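PDB 5F8V: aminotransferase, class V family protein, which probably catalyses the pyridoxal-phosphate-dependent exchange of an amino group between O-phospho-L-serine and 2-oxoglutarate, a step of L-serine biosynthesis. Local coordinates for residues Glu22-Glu27 with Ile251-His256; Asn30-Gly35 with Trp48-Lys53; Asp97-Gly102 with Ser124-Pro129; Phe151-Asn156 with Ala172-Asp177. One frame throughout, in Å; residues are numbered along the deposited sequence.

Interaction 1 (Glu22-Glu27 with Ile251-His256); sequences ERAAAE and IYFANH
Glu27 carries CG between its backbone N and carbonyl carbon (chi1 74°), the crowded position, and from there the chain runs extended to meet Tyr252 and His256 tip to tip. Both converge on one oxygen. Tyr252 OH donates to the anti lone pair of Glu27 OE1 over 2.6 Å, and His256 NE2 donates a hydrogen bond to Glu27 OE1 at 2.9 Å (154° at the hydrogen), nearly along its C-O axis and close to the imidazole plane. His256 CD2 sits 3.4 Å above one face of the Tyr252 ring, offset to its rim. This polar junction ties the end of helix 18-26 to helix 248-263, whose local axes run 134° apart, in fold type I of pyridoxal-phosphate enzymes; Met28 of the second subunit packs on Ala24. A water bonded to Ala24 O also donates to Tyr252 OH, at 2.8 Å. Beside it, Ala24 CB touches the edge of the Phe253 ring, 3.8 Å from Phe253 CE2. The Arg23 guanidinium forms salt bridges with Glu19 and Glu263.

Interaction 2 (Asn30-Gly35 with Trp48-Lys53); sequences NWRNSG and WMEEQK
Trp31 turns the benzo edge of its indole onto Glu51, and this is the close-packed half of the contact. Trp31 CG is anti to the backbone N (chi1 176°). At the far end of the ring, Trp31 CH2 lies 3.8 Å from Glu51 CB and CZ2 lies 3.6 Å from Glu51 OE1, which is at the ring edge; the carboxylate stands almost perpendicular to the indole (88°). Arg32 CG lies over the centre of one indole face, while Trp48 CE3 brushes Trp31 CH2 more distantly at 4.4 Å. The outer half is polar and more exposed. Arg32 crosses Glu50 at about a right angle, and its NH1 makes a salt bridge to the syn side of Glu50 OE1 at 2.8 Å (151° at the hydrogen), with only a weak second bond from NH2. A water donating to Glu51 OE1 at 2.7 Å links weakly to Arg32 NH2. Both side chains leave a type I' beta turn that runs from Trp31 to Ser34; Trp31 O receives Ser34 N as well as Ser34 OG, the latter at 2.9 Å. The turn belongs to the link between helix 18-26 and helix 46-63: Gly35 makes backbone hydrogen bonds to the second subunit, while Glu51 OE2 accepts from Asn255 and Trp31 meets Tyr252 edge-to-face, both on helix 248-263.

Interaction 3 (Asp97-Gly102 with Ser124-Pro129); sequences DYLCTG and SVAGNP
Val125 straddles the backbone of Asp97-Leu99 like a wedge: its CG2 presses on Asp97 CB at 3.7 Å, its CB rests on Tyr98 O, and its CG1 faces Leu99 CD1. The same Leu99 methyl is a bump shared with the next residue, since CD1 also meets Ala126 CB at 3.8 Å; the leucine CG is anti to its backbone N (chi1 174°), and chi2 of 74° then places CD1. At the base of the wedge, Val125 N donates to Tyr98 O at 2.9 Å (166° at the hydrogen), beside the parallel bridge of Tyr98 with Ser124. Tyr98 and Ser124 lie on neighbouring parallel strands joined by a beta-alpha-beta crossover, in which strand 95-98 is connected by helix 103-115 to strand 121-124, an outermost strand of the sheet within this chain. Beyond the bridge the two segments part around a water, which accepts from Cys100 N at 3.0 Å and from Ala126 N, donates to Gly127 O, and lies 2.7 Å from Ser124 OG in a further hydrogen bond. Further on, Pro129 brings the segments back into contact through its ring: CD abuts Cys100 CB at 3.8 Å and CB sits 3.6 Å from Cys100 O. Pro129 CG also approaches the carbonyl of Gly102, the N-cap residue of helix 103-115. On the flanks, Asp97 OD1 bonds to Ser145 and Asn123, and Phe109 of that helix covers both Cys100 and Ser124.

Interaction 4 (Phe151-Asn156 with Ala172-Asp177); sequences FYYCDN and APLIID
Phe151-Cys154 and Leu174-Asp177 run parallel, their local axes 4.7 Å apart at closest approach and 20° from perfect alignment, joined by five backbone hydrogen bonds from Phe151 N to Pro173 O through Asp155 N to Asp177 O. On the face bearing Phe151, Tyr153, Leu174 and Ile176, Tyr153 makes the closest side-chain contacts. Its CG lies between the backbone N and the carbonyl carbon (chi1 86°), and the ring lies side by side with Ile176: Ile176 CG2 stands over one face in a CH-pi contact, 4.0 Å from the Tyr153 ring centroid, and Ile176 CG1 comes within 3.5 Å of Tyr153 CE1. Tyr153 OH donates to Asp155 OD1 at 3.0 Å, from above the carboxylate plane; Asp155 OD2 bonds to Asn181 and forms a salt bridge with Arg185. Phe151 CD2 packs on Leu174 CD2 at 3.8 Å. The strands are central in the seven-stranded sheet of fold type I of pyridoxal-phosphate enzymes. The face of Tyr152, Ile175 and Asp177 packs on helices 78-89 and 103-115 and meets the cofactor at its Asp177 end. There Asp177 OD2 lies close to N1 of the pyridoxal phosphate-lysine residue at position 202, consistent with the aspartate facing the pyridine nitrogen in this fold; Ser179 holds Asp177 OD1. Tyr152 lies alongside, its OH 3.5 Å from Asp177 CB, and a water in its ring plane bridges Tyr152 OH (2.7 Å) and Asp177 OD2 (2.9 Å). Ile175 CG2 fills in against Tyr152 CD2.

The four contacts form two pairs. Helix 248-263 supplies one side of interaction 1 and packs against interaction 2; the two touch through Asn255 and Glu51 and through Tyr252 and Trp31, and both reach the second subunit. Their chemistry is polar side-chain bonds set beside aromatic packing, largely buried in interaction 1 and partly exposed in interaction 2. Interactions 3 and 4 belong to one sheet: strands 95-98 and 148-154 are neighbours in it, bonded by Asp97 O with Tyr152 N and Leu99 N with Tyr152 O. Interaction 4 is regular parallel pairing in the centre, beside the cofactor, whereas interaction 3 has a single backbone hydrogen bond between its segments and water filling a splayed outer end. The centres of interactions 1 and 3 lie about 38 Å apart.

Interaction 1 (Glu22-Glu27 with Ile251-His256)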
loop_
_atom_site.group_PDB
_atom_site.type_symbol
_atom_site.label_atom_id
_atom_site.label_comp_id
_atom_site.label_asym_id
_atom_site.label_seq_id
_atom_site.Cartn_x
_atom_site.Cartn_y
_atom_site.Cartn_z
ATOM N N GLU A 22 -8.397 -20.190 -2.521
ATOM C CA GLU A 22 -9.536 -20.789 -3.232
ATOM C C GLU A 22 -10.823 -19.979 -3.063
ATOM O O GLU A 22 -11.552 -19.777 -4.031
ATOM C CB GLU A 22 -9.749 -22.236 -2.783
ATOM C CG GLU A 22 -8.628 -23.150 -3.252
ATOM C CD GLU A 22 -8.669 -24.542 -2.654
ATOM O OE1 GLU A 22 -9.274 -24.733 -1.573
ATOM O OE2 GLU A 22 -8.066 -25.444 -3.274
ATOM N N ARG A 23 -11.089 -19.523 -1.837
ATOM C CA ARG A 23 -12.231 -18.644 -1.552
ATOM C C ARG A 23 -12.151 -17.342 -2.366
ATOM O O ARG A 23 -13.135 -16.929 -2.977
ATOM C CB ARG A 23 -12.337 -18.331 -0.047
ATOM C CG ARG A 23 -12.844 -19.496 0.799
ATOM C CD ARG A 23 -12.456 -19.384 2.277
ATOM N NE ARG A 23 -12.745 -20.623 3.014
ATOM C CZ ARG A 23 -12.433 -20.865 4.293
ATOM N NH1 ARG A 23 -11.802 -19.960 5.039
ATOM N NH2 ARG A 23 -12.752 -22.038 4.836
ATOM N N ALA A 24 -10.974 -16.719 -2.390
ATOM C CA ALA A 24 -10.774 -15.472 -3.149
ATOM C C ALA A 24 -10.977 -15.642 -4.652
ATOM O O ALA A 24 -11.610 -14.802 -5.297
ATOM C CB ALA A 24 -9.394 -14.901 -2.873
ATOM N N ALA A 25 -10.442 -16.724 -5.206
ATOM C CA ALA A 25 -10.614 -17.025 -6.630
ATOM C C ALA A 25 -12.079 -17.312 -7.001
ATOM O O ALA A 25 -12.563 -16.828 -8.031
ATOM C CB ALA A 25 -9.731 -18.195 -7.037
ATOM N N ALA A 26 -12.781 -18.072 -6.160
ATOM C CA ALA A 26 -14.180 -18.440 -6.424
ATOM C C ALA A 26 -15.160 -17.252 -6.478
ATOM O O ALA A 26 -16.146 -17.312 -7.202
ATOM C CB ALA A 26 -14.664 -19.469 -5.411
ATOM N N GLU A 27 -14.898 -16.193 -5.713
ATOM C CA GLU A 27 -15.752 -14.995 -5.727
ATOM C C GLU A 27 -15.100 -13.788 -6.436
ATOM O O GLU A 27 -15.537 -12.649 -6.245
ATOM C CB GLU A 27 -16.184 -14.648 -4.292
ATOM C CG GLU A 27 -15.110 -14.026 -3.397
ATOM C CD GLU A 27 -15.435 -14.089 -1.907
ATOM O OE1 GLU A 27 -14.544 -13.757 -1.102
ATOM O OE2 GLU A 27 -16.560 -14.469 -1.518
ATOM N N ILE A 251 -7.253 -5.717 2.754
ATOM C CA ILE A 251 -8.059 -5.787 3.973
ATOM C C ILE A 251 -9.042 -6.947 3.886
ATOM O O ILE A 251 -9.151 -7.737 4.823
ATOM C CB ILE A 251 -8.798 -4.450 4.244
ATOM C CG1 ILE A 251 -7.780 -3.343 4.563
ATOM C CG2 ILE A 251 -9.784 -4.584 5.406
ATOM C CD1 ILE A 251 -8.263 -1.949 4.229
ATOM N N TYR A 252 -9.756 -7.022 2.766
ATOM C CA TYR A 252 -10.625 -8.163 2.432
ATOM C C TYR A 252 -9.888 -9.501 2.575
ATOM O O TYR A 252 -10.417 -10.448 3.157
ATOM C CB TYR A 252 -11.187 -7.998 0.998
ATOM C CG TYR A 252 -11.491 -9.277 0.241
ATOM C CD1 TYR A 252 -12.740 -9.882 0.325
ATOM C CD2 TYR A 252 -10.532 -9.867 -0.587
ATOM C CE1 TYR A 252 -13.021 -11.039 -0.378
ATOM C CE2 TYR A 252 -10.802 -11.033 -1.285
ATOM C CZ TYR A 252 -12.046 -11.616 -1.178
ATOM O OH TYR A 252 -12.309 -12.770 -1.879
ATOM N N PHE A 253 -8.679 -9.579 2.027
ATOM C CA PHE A 253 -7.917 -10.820 2.067
ATOM C C PHE A 253 -7.392 -11.121 3.471
ATOM O O PHE A 253 -7.402 -12.268 3.905
ATOM C CB PHE A 253 -6.785 -10.835 1.041
ATOM C CG PHE A 253 -6.300 -12.220 0.727
ATOM C CD1 PHE A 253 -5.143 -12.722 1.312
ATOM C CD2 PHE A 253 -7.037 -13.044 -0.109
ATOM C CE1 PHE A 253 -4.711 -14.009 1.028
ATOM C CE2 PHE A 253 -6.617 -14.335 -0.384
ATOM C CZ PHE A 253 -5.454 -14.816 0.186
ATOM N N ALA A 254 -6.958 -10.088 4.180
ATOM C CA ALA A 254 -6.614 -10.219 5.585
ATOM C C ALA A 254 -7.765 -10.817 6.385
ATOM O O ALA A 254 -7.559 -11.734 7.177
ATOM C CB ALA A 254 -6.218 -8.868 6.160
ATOM N N ASN A 255 -8.974 -10.311 6.139
ATOM C CA ASN A 255 -10.184 -10.784 6.813
ATOM C C ASN A 255 -10.457 -12.265 6.561
ATOM O O ASN A 255 -10.882 -12.986 7.467
ATOM C CB ASN A 255 -11.399 -9.933 6.408
ATOM C CG ASN A 255 -12.614 -10.160 7.296
ATOM O OD1 ASN A 255 -12.501 -10.576 8.448
ATOM N ND2 ASN A 255 -13.788 -9.861 6.763
ATOM N N HIS A 256 -10.205 -12.716 5.336
ATOM C CA HIS A 256 -10.322 -14.138 5.016
ATOM C C HIS A 256 -9.382 -14.986 5.876
ATOM O O HIS A 256 -9.785 -16.025 6.389
ATOM C CB HIS A 256 -10.088 -14.406 3.525
ATOM C CG HIS A 256 -11.337 -14.382 2.706
ATOM N ND1 HIS A 256 -12.382 -15.252 2.927
ATOM C CD2 HIS A 256 -11.700 -13.619 1.647
ATOM C CE1 HIS A 256 -13.344 -15.012 2.052
ATOM N NE2 HIS A 256 -12.953 -14.029 1.261
HETATM O O HOH W 1 -11.551 -17.504 4.717
HETATM O O HOH W 2 -11.941 -12.189 -4.544
#

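Interaction 2 (Asn30-Gly35 with Trp48-Lys53)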
loop_
_atom_site.group_PDB
_atom_site.type_symbol
_atom_site.label_atom_id
_atom_site.label_comp_id
_atom_site.label_asym_id
_atom_site.label_seq_id
_atom_site.Cartn_x
_atom_site.Cartn_y
_atom_site.Cartn_z
ATOM N N ASN A 30 -17.562 -11.901 -8.763
ATOM C CA ASN A 30 -18.790 -11.503 -8.097
ATOM C C ASN A 30 -18.713 -11.750 -6.598
ATOM O O ASN A 30 -18.874 -12.886 -6.133
ATOM C CB ASN A 30 -19.990 -12.233 -8.712
ATOM C CG ASN A 30 -21.303 -11.528 -8.427
ATOM O OD1 ASN A 30 -21.507 -10.984 -7.336
ATOM N ND2 ASN A 30 -22.200 -11.515 -9.410
ATOM N N TRP A 31 -18.483 -10.669 -5.854
ATOM C CA TRP A 31 -18.292 -10.721 -4.408
ATOM C C TRP A 31 -19.618 -10.498 -3.679
ATOM O O TRP A 31 -20.281 -9.482 -3.890
ATOM C CB TRP A 31 -17.264 -9.673 -3.988
ATOM C CG TRP A 31 -17.058 -9.581 -2.524
ATOM C CD1 TRP A 31 -16.705 -10.588 -1.679
ATOM C CD2 TRP A 31 -17.186 -8.405 -1.722
ATOM N NE1 TRP A 31 -16.612 -10.115 -0.396
ATOM C CE2 TRP A 31 -16.899 -8.776 -0.393
ATOM C CE3 TRP A 31 -17.516 -7.071 -1.999
ATOM C CZ2 TRP A 31 -16.931 -7.856 0.664
ATOM C CZ3 TRP A 31 -17.548 -6.156 -0.947
ATOM C CH2 TRP A 31 -17.257 -6.553 0.364
ATOM N N ARG A 32 -19.963 -11.456 -2.816
ATOM C CA ARG A 32 -21.252 -11.548 -2.105
ATOM C C ARG A 32 -22.489 -11.153 -2.924
ATOM O O ARG A 32 -23.366 -10.433 -2.444
ATOM C CB ARG A 32 -21.203 -10.817 -0.753
ATOM C CG ARG A 32 -21.108 -9.294 -0.829
ATOM C CD ARG A 32 -21.868 -8.604 0.303
ATOM N NE ARG A 32 -20.984 -7.981 1.290
ATOM C CZ ARG A 32 -21.396 -7.239 2.319
ATOM N NH1 ARG A 32 -22.695 -7.009 2.541
ATOM N NH2 ARG A 32 -20.494 -6.718 3.141
ATOM N N ASN A 33 -22.540 -11.643 -4.160
ATOM C CA ASN A 33 -23.679 -11.437 -5.056
ATOM C C ASN A 33 -23.950 -9.946 -5.376
ATOM O O ASN A 33 -25.089 -9.561 -5.634
ATOM C CB ASN A 33 -24.925 -12.143 -4.463
ATOM C CG ASN A 33 -25.765 -12.867 -5.510
ATOM O OD1 ASN A 33 -25.283 -13.240 -6.586
ATOM N ND2 ASN A 33 -27.031 -13.090 -5.183
ATOM N N SER A 34 -22.894 -9.124 -5.371
ATOM C CA SER A 34 -23.004 -7.677 -5.613
ATOM C C SER A 34 -23.035 -7.320 -7.097
ATOM O O SER A 34 -23.462 -6.224 -7.463
ATOM C CB SER A 34 -21.831 -6.940 -4.967
ATOM O OG SER A 34 -20.611 -7.223 -5.641
ATOM N N GLY A 35 -22.574 -8.243 -7.937
ATOM C CA GLY A 35 -22.390 -7.996 -9.357
ATOM C C GLY A 35 -21.005 -7.487 -9.722
ATOM O O GLY A 35 -20.749 -7.188 -10.890
ATOM N N TRP A 48 -18.502 -2.160 1.049
ATOM C CA TRP A 48 -17.127 -2.054 1.547
ATOM C C TRP A 48 -17.065 -1.640 3.024
ATOM O O TRP A 48 -16.324 -2.234 3.807
ATOM C CB TRP A 48 -16.222 -1.119 0.717
ATOM C CG TRP A 48 -14.892 -1.121 1.382
ATOM C CD1 TRP A 48 -14.330 -0.118 2.125
ATOM C CD2 TRP A 48 -14.041 -2.252 1.527
ATOM N NE1 TRP A 48 -13.144 -0.541 2.672
ATOM C CE2 TRP A 48 -12.944 -1.852 2.326
ATOM C CE3 TRP A 48 -14.084 -3.569 1.039
ATOM C CZ2 TRP A 48 -11.888 -2.714 2.629
ATOM C CZ3 TRP A 48 -13.039 -4.429 1.347
ATOM C CH2 TRP A 48 -11.955 -3.993 2.136
ATOM N N MET A 49 -17.835 -0.623 3.396
ATOM C CA MET A 49 -17.861 -0.173 4.787
ATOM C C MET A 49 -18.237 -1.269 5.795
ATOM O O MET A 49 -17.750 -1.254 6.916
ATOM C CB MET A 49 -18.753 1.064 4.934
ATOM C CG MET A 49 -18.090 2.313 4.365
ATOM S SD MET A 49 -19.186 3.738 4.289
ATOM C CE MET A 49 -19.349 4.184 6.015
ATOM N N GLU A 50 -19.085 -2.214 5.394
ATOM C CA GLU A 50 -19.372 -3.404 6.209
ATOM C C GLU A 50 -18.170 -4.350 6.316
ATOM O O GLU A 50 -17.858 -4.834 7.404
ATOM C CB GLU A 50 -20.566 -4.177 5.642
ATOM C CG GLU A 50 -21.910 -3.516 5.876
ATOM C CD GLU A 50 -23.072 -4.367 5.381
ATOM O OE1 GLU A 50 -23.038 -4.822 4.214
ATOM O OE2 GLU A 50 -24.027 -4.581 6.158
ATOM N N GLU A 51 -17.511 -4.617 5.185
ATOM C CA GLU A 51 -16.353 -5.523 5.158
ATOM C C GLU A 51 -15.232 -5.026 6.064
ATOM O O GLU A 51 -14.660 -5.797 6.829
ATOM C CB GLU A 51 -15.826 -5.693 3.727
ATOM C CG GLU A 51 -14.585 -6.585 3.571
ATOM C CD GLU A 51 -14.815 -8.056 3.896
ATOM O OE1 GLU A 51 -15.969 -8.495 4.061
ATOM O OE2 GLU A 51 -13.822 -8.799 3.968
ATOM N N GLN A 52 -14.923 -3.741 5.969
ATOM C CA GLN A 52 -13.820 -3.176 6.743
ATOM C C GLN A 52 -14.151 -3.101 8.219
ATOM O O GLN A 52 -13.295 -3.360 9.055
ATOM C CB GLN A 52 -13.430 -1.801 6.230
ATOM C CG GLN A 52 -12.182 -1.268 6.921
ATOM C CD GLN A 52 -11.591 -0.069 6.222
ATOM O OE1 GLN A 52 -11.467 -0.053 5.001
ATOM N NE2 GLN A 52 -11.183 0.929 6.999
ATOM N N LYS A 53 -15.391 -2.729 8.523
ATOM C CA LYS A 53 -15.911 -2.769 9.890
ATOM C C LYS A 53 -15.755 -4.177 10.454
ATOM O O LYS A 53 -15.169 -4.357 11.515
ATOM C CB LYS A 53 -17.387 -2.342 9.907
ATOM C CG LYS A 53 -18.026 -2.201 11.278
ATOM C CD LYS A 53 -19.499 -1.809 11.121
ATOM C CE LYS A 53 -20.343 -2.199 12.326
ATOM N NZ LYS A 53 -21.795 -2.267 11.992
HETATM O O HOH W 3 -18.602 -8.055 4.345
#

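Interaction 3 (Asp97-Gly102 with Ser124-Pro129)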
loop_
_atom_site.group_PDB
_atom_site.type_symbol
_atom_site.label_atom_id
_atom_site.label_comp_id
_atom_site.label_asym_id
_atom_site.label_seq_id
_atom_site.Cartn_x
_atom_site.Cartn_y
_atom_site.Cartn_z
ATOM N N ASP A 97 13.892 5.490 23.179
ATOM C CA ASP A 97 14.706 4.291 23.391
ATOM C C ASP A 97 14.392 3.205 22.354
ATOM O O ASP A 97 13.221 2.847 22.139
ATOM C CB ASP A 97 14.520 3.766 24.819
ATOM C CG ASP A 97 15.360 4.546 25.863
ATOM O OD1 ASP A 97 16.381 5.167 25.499
ATOM O OD2 ASP A 97 15.010 4.533 27.064
ATOM N N TYR A 98 15.457 2.704 21.721
ATOM C CA TYR A 98 15.404 1.609 20.749
ATOM C C TYR A 98 16.286 0.466 21.237
ATOM O O TYR A 98 17.472 0.667 21.482
ATOM C CB TYR A 98 15.885 2.106 19.380
ATOM C CG TYR A 98 14.840 2.919 18.645
ATOM C CD1 TYR A 98 14.053 2.336 17.658
ATOM C CD2 TYR A 98 14.616 4.263 18.956
ATOM C CE1 TYR A 98 13.083 3.056 16.992
ATOM C CE2 TYR A 98 13.636 4.999 18.290
ATOM C CZ TYR A 98 12.875 4.388 17.309
ATOM O OH TYR A 98 11.905 5.075 16.635
ATOM N N LEU A 99 15.701 -0.718 21.424
ATOM C CA LEU A 99 16.483 -1.927 21.698
ATOM C C LEU A 99 16.672 -2.639 20.364
ATOM O O LEU A 99 15.698 -3.079 19.747
ATOM C CB LEU A 99 15.783 -2.840 22.700
ATOM C CG LEU A 99 16.456 -4.202 22.955
ATOM C CD1 LEU A 99 17.706 -4.060 23.796
ATOM C CD2 LEU A 99 15.488 -5.185 23.597
ATOM N N CYS A 100 17.923 -2.753 19.934
ATOM C CA CYS A 100 18.263 -3.352 18.646
ATOM C C CYS A 100 18.774 -4.770 18.852
ATOM O O CYS A 100 19.912 -4.971 19.266
ATOM C CB CYS A 100 19.302 -2.491 17.928
ATOM S SG CYS A 100 18.772 -0.785 17.627
ATOM N N THR A 101 17.915 -5.753 18.594
ATOM C CA THR A 101 18.272 -7.162 18.745
ATOM C C THR A 101 18.649 -7.831 17.418
ATOM O O THR A 101 19.098 -8.971 17.410
ATOM C CB THR A 101 17.118 -7.953 19.376
ATOM O OG1 THR A 101 15.936 -7.784 18.583
ATOM C CG2 THR A 101 16.861 -7.469 20.811
ATOM N N GLY A 102 18.445 -7.134 16.308
ATOM C CA GLY A 102 18.723 -7.689 14.987
ATOM C C GLY A 102 18.559 -6.640 13.910
ATOM O O GLY A 102 18.600 -5.441 14.189
ATOM N N SER A 124 20.248 4.023 21.517
ATOM C CA SER A 124 20.307 2.571 21.409
ATOM C C SER A 124 20.579 1.987 22.802
ATOM O O SER A 124 21.617 2.269 23.396
ATOM C CB SER A 124 21.396 2.147 20.428
ATOM O OG SER A 124 21.442 0.736 20.318
ATOM N N VAL A 125 19.645 1.170 23.287
ATOM C CA VAL A 125 19.581 0.707 24.690
ATOM C C VAL A 125 20.690 -0.278 25.091
ATOM O O VAL A 125 21.201 -0.215 26.226
ATOM C CB VAL A 125 18.183 0.077 24.971
ATOM C CG1 VAL A 125 18.158 -0.767 26.231
ATOM C CG2 VAL A 125 17.122 1.165 25.058
ATOM N N ALA A 126 21.030 -1.190 24.180
ATOM C CA ALA A 126 22.061 -2.207 24.409
ATOM C C ALA A 126 23.171 -2.137 23.356
ATOM O O ALA A 126 23.896 -3.115 23.155
ATOM C CB ALA A 126 21.429 -3.597 24.417
ATOM N N GLY A 127 23.313 -0.986 22.702
ATOM C CA GLY A 127 24.272 -0.821 21.608
ATOM C C GLY A 127 23.831 -1.514 20.335
ATOM O O GLY A 127 22.824 -2.233 20.316
ATOM N N ASN A 128 24.579 -1.288 19.260
ATOM C CA ASN A 128 24.301 -1.957 17.992
ATOM C C ASN A 128 24.552 -3.459 18.154
ATOM O O ASN A 128 25.508 -3.853 18.816
ATOM C CB ASN A 128 25.148 -1.365 16.854
ATOM C CG ASN A 128 24.749 0.067 16.500
ATOM O OD1 ASN A 128 23.729 0.589 16.967
ATOM N ND2 ASN A 128 25.556 0.711 15.669
ATOM N N PRO A 129 23.669 -4.304 17.590
ATOM C CA PRO A 129 23.838 -5.740 17.800
ATOM C C PRO A 129 25.075 -6.273 17.067
ATOM O O PRO A 129 25.487 -5.684 16.060
ATOM C CB PRO A 129 22.566 -6.330 17.196
ATOM C CG PRO A 129 22.211 -5.380 16.111
ATOM C CD PRO A 129 22.580 -4.019 16.639
HETATM O O HOH W 4 20.212 -1.462 21.329
HETATM O O HOH W 5 22.086 -5.314 21.001
#

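Interaction 4 (Phe151-Asn156 with Ala172-Asp177)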
loop_
_atom_site.group_PDB
_atom_site.type_symbol
_atom_site.label_atom_id
_atom_site.label_comp_id
_atom_site.label_asym_id
_atom_site.label_seq_id
_atom_site.Cartn_x
_atom_site.Cartn_y
_atom_site.Cartn_z
ATOM N N PHE A 151 9.707 2.904 24.360
ATOM C CA PHE A 151 10.722 1.867 24.261
ATOM C C PHE A 151 10.352 1.037 23.031
ATOM O O PHE A 151 9.349 0.322 23.043
ATOM C CB PHE A 151 10.723 0.997 25.519
ATOM C CG PHE A 151 11.771 -0.079 25.522
ATOM C CD1 PHE A 151 12.995 0.124 26.156
ATOM C CD2 PHE A 151 11.534 -1.306 24.903
ATOM C CE1 PHE A 151 13.957 -0.874 26.172
ATOM C CE2 PHE A 151 12.490 -2.300 24.907
ATOM C CZ PHE A 151 13.708 -2.086 25.545
ATOM N N TYR A 152 11.143 1.162 21.971
ATOM C CA TYR A 152 10.875 0.474 20.709
ATOM C C TYR A 152 11.665 -0.821 20.642
ATOM O O TYR A 152 12.847 -0.843 20.994
ATOM C CB TYR A 152 11.245 1.364 19.522
ATOM C CG TYR A 152 10.959 0.730 18.178
ATOM C CD1 TYR A 152 11.811 -0.244 17.639
ATOM C CD2 TYR A 152 9.833 1.096 17.440
ATOM C CE1 TYR A 152 11.541 -0.837 16.421
ATOM C CE2 TYR A 152 9.566 0.514 16.213
ATOM C CZ TYR A 152 10.424 -0.445 15.714
ATOM O OH TYR A 152 10.161 -1.020 14.512
ATOM N N TYR A 153 11.021 -1.890 20.173
ATOM C CA TYR A 153 11.715 -3.164 19.922
ATOM C C TYR A 153 10.980 -4.065 18.948
ATOM O O TYR A 153 9.797 -3.877 18.687
ATOM C CB TYR A 153 11.979 -3.920 21.226
ATOM C CG TYR A 153 10.852 -4.802 21.730
ATOM C CD1 TYR A 153 9.755 -4.261 22.393
ATOM C CD2 TYR A 153 10.906 -6.186 21.576
ATOM C CE1 TYR A 153 8.727 -5.074 22.874
ATOM C CE2 TYR A 153 9.895 -6.999 22.059
ATOM C CZ TYR A 153 8.801 -6.435 22.709
ATOM O OH TYR A 153 7.809 -7.258 23.183
ATOM N N CYS A 154 11.707 -5.051 18.439
ATOM C CA CYS A 154 11.182 -6.024 17.487
ATOM C C CYS A 154 10.925 -7.341 18.204
ATOM O O CYS A 154 11.853 -7.976 18.724
ATOM C CB CYS A 154 12.175 -6.242 16.358
ATOM S SG CYS A 154 11.527 -7.287 15.056
ATOM N N ASP A 155 9.664 -7.744 18.247
ATOM C CA ASP A 155 9.295 -8.948 18.983
ATOM C C ASP A 155 9.878 -10.212 18.348
ATOM O O ASP A 155 10.215 -11.148 19.063
ATOM C CB ASP A 155 7.773 -9.061 19.105
ATOM C CG ASP A 155 7.351 -9.906 20.282
ATOM O OD1 ASP A 155 7.838 -9.662 21.399
ATOM O OD2 ASP A 155 6.527 -10.814 20.090
ATOM N N ASN A 156 10.002 -10.233 17.019
ATOM C CA ASN A 156 10.597 -11.371 16.313
ATOM C C ASN A 156 11.530 -10.924 15.184
ATOM O O ASN A 156 11.076 -10.387 14.170
ATOM C CB ASN A 156 9.499 -12.301 15.775
ATOM C CG ASN A 156 10.072 -13.530 15.094
ATOM O OD1 ASN A 156 10.612 -14.424 15.746
ATOM N ND2 ASN A 156 10.017 -13.548 13.770
ATOM N N ALA A 172 8.823 3.225 30.108
ATOM C CA ALA A 172 8.134 3.838 28.968
ATOM C C ALA A 172 7.198 2.839 28.267
ATOM O O ALA A 172 7.406 1.619 28.366
ATOM C CB ALA A 172 9.134 4.422 27.983
ATOM N N PRO A 173 6.155 3.350 27.581
ATOM C CA PRO A 173 5.274 2.449 26.831
ATOM C C PRO A 173 5.988 1.768 25.660
ATOM O O PRO A 173 6.868 2.362 25.035
ATOM C CB PRO A 173 4.143 3.367 26.336
ATOM C CG PRO A 173 4.651 4.755 26.494
ATOM C CD PRO A 173 5.623 4.724 27.633
ATOM N N LEU A 174 5.612 0.526 25.394
ATOM C CA LEU A 174 6.266 -0.289 24.371
ATOM C C LEU A 174 5.718 0.041 22.999
ATOM O O LEU A 174 4.495 0.193 22.824
ATOM C CB LEU A 174 6.039 -1.774 24.643
ATOM C CG LEU A 174 6.585 -2.335 25.961
ATOM C CD1 LEU A 174 5.973 -3.701 26.227
ATOM C CD2 LEU A 174 8.103 -2.409 25.951
ATOM N N ILE A 175 6.619 0.151 22.029
ATOM C CA ILE A 175 6.239 0.181 20.623
ATOM C C ILE A 175 6.903 -1.026 19.973
ATOM O O ILE A 175 8.133 -1.104 19.938
ATOM C CB ILE A 175 6.657 1.487 19.930
ATOM C CG1 ILE A 175 5.928 2.664 20.599
ATOM C CG2 ILE A 175 6.336 1.403 18.442
ATOM C CD1 ILE A 175 6.067 3.997 19.919
ATOM N N ILE A 176 6.084 -1.948 19.464
ATOM C CA ILE A 176 6.538 -3.282 19.126
ATOM C C ILE A 176 6.333 -3.589 17.636
ATOM O O ILE A 176 5.203 -3.531 17.125
ATOM C CB ILE A 176 5.832 -4.366 19.984
ATOM C CG1 ILE A 176 5.727 -3.921 21.454
ATOM C CG2 ILE A 176 6.559 -5.692 19.855
ATOM C CD1 ILE A 176 5.218 -4.972 22.414
ATOM N N ASP A 177 7.426 -3.915 16.947
ATOM C CA ASP A 177 7.335 -4.447 15.574
ATOM C C ASP A 177 7.073 -5.941 15.666
ATOM O O ASP A 177 7.969 -6.721 16.022
ATOM C CB ASP A 177 8.611 -4.163 14.777
ATOM C CG ASP A 177 8.531 -4.634 13.313
ATOM O OD1 ASP A 177 7.488 -5.145 12.856
ATOM O OD2 ASP A 177 9.537 -4.478 12.611
HETATM O O HOH W 6 11.804 -3.003 13.754
HETATM O O HOH W 7 8.386 -9.070 14.229
#